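Local coordinates for sporulation-control protein spo0M (PDB 5CL2) that controls the expression of spo0A and is required for Bacillus subtilis to pass the morphological stage 0 of sporulation, at residues Asp41-Asp46 and Asp111-Gly116; Ala9-Thr14 and His32-Lys37. One frame throughout, in Å; residues are numbered along the deposited sequence.

Contact 1 (Asp41-Asp46 and Asp111-Gly116); sequences DIRYID and DLDIQG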
# COMPACT_ATOMS: atom_id res chain seq x y z
N ASP A 41 -36.39 0.59 7.36
CA ASP A 41 -35.63 1.35 6.39
C ASP A 41 -34.18 0.95 6.50
O ASP A 41 -33.54 1.19 7.52
CB ASP A 41 -35.78 2.85 6.61
CG ASP A 41 -37.15 3.36 6.23
OD1 ASP A 41 -37.77 2.84 5.26
OD2 ASP A 41 -37.61 4.30 6.91
N ILE A 42 -33.67 0.32 5.45
CA ILE A 42 -32.29 -0.11 5.38
C ILE A 42 -31.41 0.92 4.65
O ILE A 42 -31.68 1.26 3.50
CB ILE A 42 -32.22 -1.49 4.72
CG1 ILE A 42 -32.77 -2.52 5.72
CG2 ILE A 42 -30.75 -1.79 4.28
CD1 ILE A 42 -33.33 -3.79 5.12
N ARG A 43 -30.37 1.41 5.31
CA ARG A 43 -29.52 2.46 4.71
C ARG A 43 -28.57 1.89 3.65
O ARG A 43 -28.43 2.46 2.58
CB ARG A 43 -28.75 3.19 5.81
CG ARG A 43 -29.73 3.94 6.74
CD ARG A 43 -29.09 4.98 7.62
NE ARG A 43 -27.88 4.48 8.26
CZ ARG A 43 -26.90 5.26 8.73
NH1 ARG A 43 -27.01 6.58 8.62
NH2 ARG A 43 -25.84 4.71 9.32
N TYR A 44 -28.02 0.71 3.89
CA TYR A 44 -27.11 0.11 2.92
C TYR A 44 -26.74 -1.29 3.37
O TYR A 44 -26.91 -1.63 4.53
CB TYR A 44 -25.80 0.97 2.78
CG TYR A 44 -24.99 1.04 4.06
CD1 TYR A 44 -24.14 -0.01 4.42
CD2 TYR A 44 -25.07 2.14 4.92
CE1 TYR A 44 -23.40 0.02 5.59
CE2 TYR A 44 -24.31 2.18 6.12
CZ TYR A 44 -23.48 1.12 6.43
OH TYR A 44 -22.73 1.09 7.60
N ILE A 45 -26.20 -2.08 2.44
CA ILE A 45 -25.56 -3.33 2.77
C ILE A 45 -24.11 -3.31 2.23
O ILE A 45 -23.89 -3.20 1.01
CB ILE A 45 -26.30 -4.54 2.18
CG1 ILE A 45 -27.77 -4.56 2.62
CG2 ILE A 45 -25.59 -5.86 2.55
CD1 ILE A 45 -28.56 -5.66 1.96
N ASP A 46 -23.16 -3.41 3.17
CA ASP A 46 -21.72 -3.46 2.88
C ASP A 46 -21.19 -4.86 3.16
O ASP A 46 -21.72 -5.58 4.02
CB ASP A 46 -20.92 -2.45 3.74
CG ASP A 46 -21.03 -1.01 3.23
OD1 ASP A 46 -21.55 -0.78 2.12
OD2 ASP A 46 -20.65 -0.08 3.99
N ASP A 111 -22.41 -6.29 6.69
CA ASP A 111 -22.94 -5.22 7.53
C ASP A 111 -24.24 -4.68 6.90
O ASP A 111 -24.20 -4.01 5.87
CB ASP A 111 -21.87 -4.13 7.69
CG ASP A 111 -22.36 -2.88 8.41
OD1 ASP A 111 -23.27 -2.98 9.27
OD2 ASP A 111 -21.78 -1.80 8.14
N LEU A 112 -25.38 -4.96 7.51
CA LEU A 112 -26.65 -4.39 7.04
C LEU A 112 -27.07 -3.30 8.02
O LEU A 112 -27.42 -3.59 9.16
CB LEU A 112 -27.74 -5.47 6.90
CG LEU A 112 -29.17 -5.06 6.56
CD1 LEU A 112 -29.81 -6.00 5.56
CD2 LEU A 112 -29.98 -5.04 7.80
N ASP A 113 -27.01 -2.05 7.58
CA ASP A 113 -27.24 -0.93 8.46
C ASP A 113 -28.71 -0.54 8.37
O ASP A 113 -29.23 -0.32 7.29
CB ASP A 113 -26.31 0.24 8.11
CG ASP A 113 -26.45 1.43 9.04
OD1 ASP A 113 -27.59 1.89 9.28
OD2 ASP A 113 -25.42 1.91 9.53
N ILE A 114 -29.37 -0.50 9.52
CA ILE A 114 -30.80 -0.20 9.58
C ILE A 114 -30.94 1.12 10.28
O ILE A 114 -30.31 1.35 11.32
CB ILE A 114 -31.60 -1.28 10.34
CG1 ILE A 114 -31.57 -2.61 9.58
CG2 ILE A 114 -33.06 -0.84 10.54
CD1 ILE A 114 -32.20 -3.76 10.35
N GLN A 115 -31.75 2.01 9.72
CA GLN A 115 -31.88 3.30 10.38
C GLN A 115 -32.81 3.18 11.58
O GLN A 115 -33.98 2.87 11.46
CB GLN A 115 -32.40 4.35 9.40
CG GLN A 115 -32.54 5.70 10.05
CD GLN A 115 -32.98 6.75 9.08
OE1 GLN A 115 -33.95 6.56 8.35
NE2 GLN A 115 -32.27 7.87 9.06
N GLY A 116 -32.22 3.38 12.75
CA GLY A 116 -32.90 3.48 14.02
C GLY A 116 -33.98 2.51 14.48
O GLY A 116 -35.04 2.99 14.86

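Contact 2 (Ala9-Thr14 and His32-Lys37); sequences AAKVDT and HVKGGK. With NA (sodium ion), chain C.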
# COMPACT_ATOMS: atom_id res chain seq x y z
N ALA A 9 -37.47 -10.56 14.16
CA ALA A 9 -36.74 -9.40 13.60
C ALA A 9 -36.11 -9.58 12.20
O ALA A 9 -35.99 -10.70 11.69
CB ALA A 9 -35.66 -8.96 14.57
N ALA A 10 -35.69 -8.47 11.59
CA ALA A 10 -35.10 -8.51 10.24
C ALA A 10 -33.83 -9.35 10.24
O ALA A 10 -33.04 -9.32 11.19
CB ALA A 10 -34.82 -7.11 9.72
N LYS A 11 -33.65 -10.13 9.18
CA LYS A 11 -32.60 -11.14 9.13
C LYS A 11 -31.71 -11.01 7.88
O LYS A 11 -32.18 -10.71 6.78
CB LYS A 11 -33.26 -12.53 9.19
CG LYS A 11 -32.67 -13.56 8.23
CD LYS A 11 -33.60 -14.74 7.95
CE LYS A 11 -32.91 -15.68 6.96
NZ LYS A 11 -32.58 -15.00 5.64
N VAL A 12 -30.41 -11.23 8.04
CA VAL A 12 -29.53 -11.20 6.89
C VAL A 12 -28.70 -12.48 6.84
O VAL A 12 -28.27 -12.98 7.86
CB VAL A 12 -28.62 -9.94 6.89
CG1 VAL A 12 -27.72 -9.90 8.11
CG2 VAL A 12 -27.86 -9.86 5.60
N ASP A 13 -28.54 -13.04 5.65
CA ASP A 13 -27.79 -14.27 5.46
C ASP A 13 -26.97 -14.16 4.17
O ASP A 13 -27.55 -14.09 3.10
CB ASP A 13 -28.76 -15.46 5.40
CG ASP A 13 -28.06 -16.81 5.40
OD1 ASP A 13 -26.88 -16.89 5.81
OD2 ASP A 13 -28.71 -17.80 5.00
N THR A 14 -25.64 -14.21 4.25
CA THR A 14 -24.81 -14.11 3.05
C THR A 14 -24.34 -15.50 2.66
O THR A 14 -23.93 -16.28 3.51
CB THR A 14 -23.58 -13.19 3.25
OG1 THR A 14 -24.01 -11.84 3.47
CG2 THR A 14 -22.68 -13.21 2.03
N HIS A 32 -28.85 -12.46 1.18
CA HIS A 32 -30.30 -12.63 1.37
C HIS A 32 -30.80 -11.84 2.58
O HIS A 32 -30.22 -11.93 3.66
CB HIS A 32 -30.66 -14.09 1.53
CG HIS A 32 -30.25 -14.93 0.36
ND1 HIS A 32 -31.05 -15.10 -0.74
CD2 HIS A 32 -29.11 -15.62 0.12
CE1 HIS A 32 -30.42 -15.87 -1.62
NE2 HIS A 32 -29.24 -16.20 -1.11
N VAL A 33 -31.85 -11.06 2.37
CA VAL A 33 -32.41 -10.26 3.46
C VAL A 33 -33.90 -10.63 3.63
O VAL A 33 -34.61 -10.84 2.64
CB VAL A 33 -32.24 -8.76 3.18
CG1 VAL A 33 -32.53 -7.96 4.41
CG2 VAL A 33 -30.81 -8.47 2.75
N LYS A 34 -34.35 -10.78 4.87
CA LYS A 34 -35.75 -11.09 5.14
C LYS A 34 -36.31 -10.09 6.15
O LYS A 34 -35.71 -9.87 7.20
CB LYS A 34 -35.92 -12.53 5.65
CG LYS A 34 -37.41 -12.95 5.90
CD LYS A 34 -37.53 -14.47 6.20
CE LYS A 34 -38.98 -14.99 6.10
NZ LYS A 34 -39.73 -14.53 4.90
N GLY A 35 -37.42 -9.44 5.82
CA GLY A 35 -37.91 -8.40 6.71
C GLY A 35 -38.41 -9.02 7.99
O GLY A 35 -38.76 -10.20 8.03
N GLY A 36 -38.44 -8.23 9.06
CA GLY A 36 -38.94 -8.76 10.30
C GLY A 36 -40.43 -8.49 10.37
O GLY A 36 -41.08 -8.29 9.35
N LYS A 37 -40.97 -8.49 11.58
CA LYS A 37 -42.39 -8.26 11.81
C LYS A 37 -42.84 -6.87 11.38
O LYS A 37 -43.97 -6.69 10.90
CB LYS A 37 -42.73 -8.53 13.27
CG LYS A 37 -42.70 -10.03 13.62
CD LYS A 37 -44.05 -10.52 14.14
CE LYS A 37 -44.02 -11.98 14.59
NZ LYS A 37 -45.32 -12.44 15.20
NA NA C . -23.28 -16.49 5.97
O HOH W 1 -22.81 -17.04 7.83

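Contact 1 (Asp41-Asp46 and Asp111-Gly116)
R43 grips D113 side-on with two nitrogens. R43 NE gives its hydrogen to D113 OD1 at 2.8 Å. R43 NH2 gives one to D113 OD2, and that bond is nearly straight at 173°. Both oxygens are met from above the carboxylate plane, while the carboxylate lies at the edge of the guanidinium. The R43 chain bends at chi3 (-47°), which places NE beside D113. R43 N also donates to D113 O (2.9 Å), and D113 N donates to Y44 O. Two residues of one strand, R43 and Y44, therefore stand opposite the single residue D113. This is a beta bulge between antiparallel strands, and the helix-like backbone of R43 fits it. Past the bulge, D46 and D111 form a regular hydrogen-bonded pair, D111 N to D46 O measuring 2.8 Å. On the other side I42 and I114 are a non-hydrogen-bonded pair, and beyond them Q115 N donates to D41 O.

The family falls in the arrestin N-like clan, consistent with a beta sandwich, and here I42, I45, L112 and I114 line its inner side. I45 CD1 meets L112 CD1 at 3.8 Å, and I42 also packs on F77 of strand 60-79.

On the polar face the ring of Y44 lies over CB of D113, 3.6 Å from ring centroid to that carbon. Its OH donates to D111 OD2 (3.1 Å), on the syn side of a carboxylate turned 85° from the ring. R72 makes a cation-pi contact with this ring and a salt bridge with D46 OD1. An alanine in place of Y44 would probably leave D111 OD2 without its hydroxyl partner and R72 without the ring. D119 OD1 accepts from I114 N and lies close to D113 OD1, a like charge that R43 may help offset.

Contact 2 (Ala9-Thr14 and His32-Lys37)
G36 lies directly against A9 and A10, main chain to main chain. Its CA is 3.5 Å from A10 N. A beta carbon on G36 would point into this backbone and collide with A10 N, so the close approach depends on the missing side chain. This approach comes just past the end of an antiparallel pair, strands 11-16 and 26-34.

Within the pair the bonding is regular. K11 and K34 exchange two backbone bonds, and D13 and H32 two more, D13 N to H32 O measuring 2.8 Å. V12 and V33 form the non-hydrogen-bonded pair between them. There V12 CA approaches H32 O, and V33 CA approaches K11 O at 3.4 Å, both as CA-H...O contacts.

V12 and V33 point to the inner side of the sandwich. Their CG2 atoms are only loosely apposed, at 4.3 Å. V33 packs further on F87, and V12 on T110.

The other face is polar. CD of K11 rests on CB of K34 at 3.9 Å, and the two side chains pass each other at a slant. K34 NZ is held elsewhere, by G82 O and E84. With CG anti to the carbonyl carbon (chi1 -59°), the H32 ring starts out beside its own backbone N, which donates to D13 O. An edge of the ring meets that oxygen, CD2 of H32 lying 3.7 Å from D13 O.

T14 O binds the sodium ion at 2.6 Å, with D122, D124 and a water also in the site. Every hydrogen bond between the two segments runs backbone to backbone. This implies that the polar side chains of K11, D13, H32 and K34 are probably not needed to hold the strands in register, while the tight end at G36 needs a residue without a beta carbon.

Contacts 1 and 2 lie in the two facing sheets of one sandwich, their centres 11 Å apart. They share no strand, although strands 26-34 and 40-57 follow each other in the chain. Both are partly buried. Each turns apolar residues inward, and its polar side is mostly nearer the surface, though D113 is buried. The apolar sides meet: V33 CG1 of contact 2 lies 3.5 Å from L112 CD1 of contact 1, and I114 CD1 approaches A10 CB. Both have main-chain bonds. In contact 2, which includes an outermost strand of its sheet and one sodium ligand, these are the only hydrogen bonds between the segments. Contact 1, inside its sheet, adds a salt bridge and a tyrosine-aspartate bond.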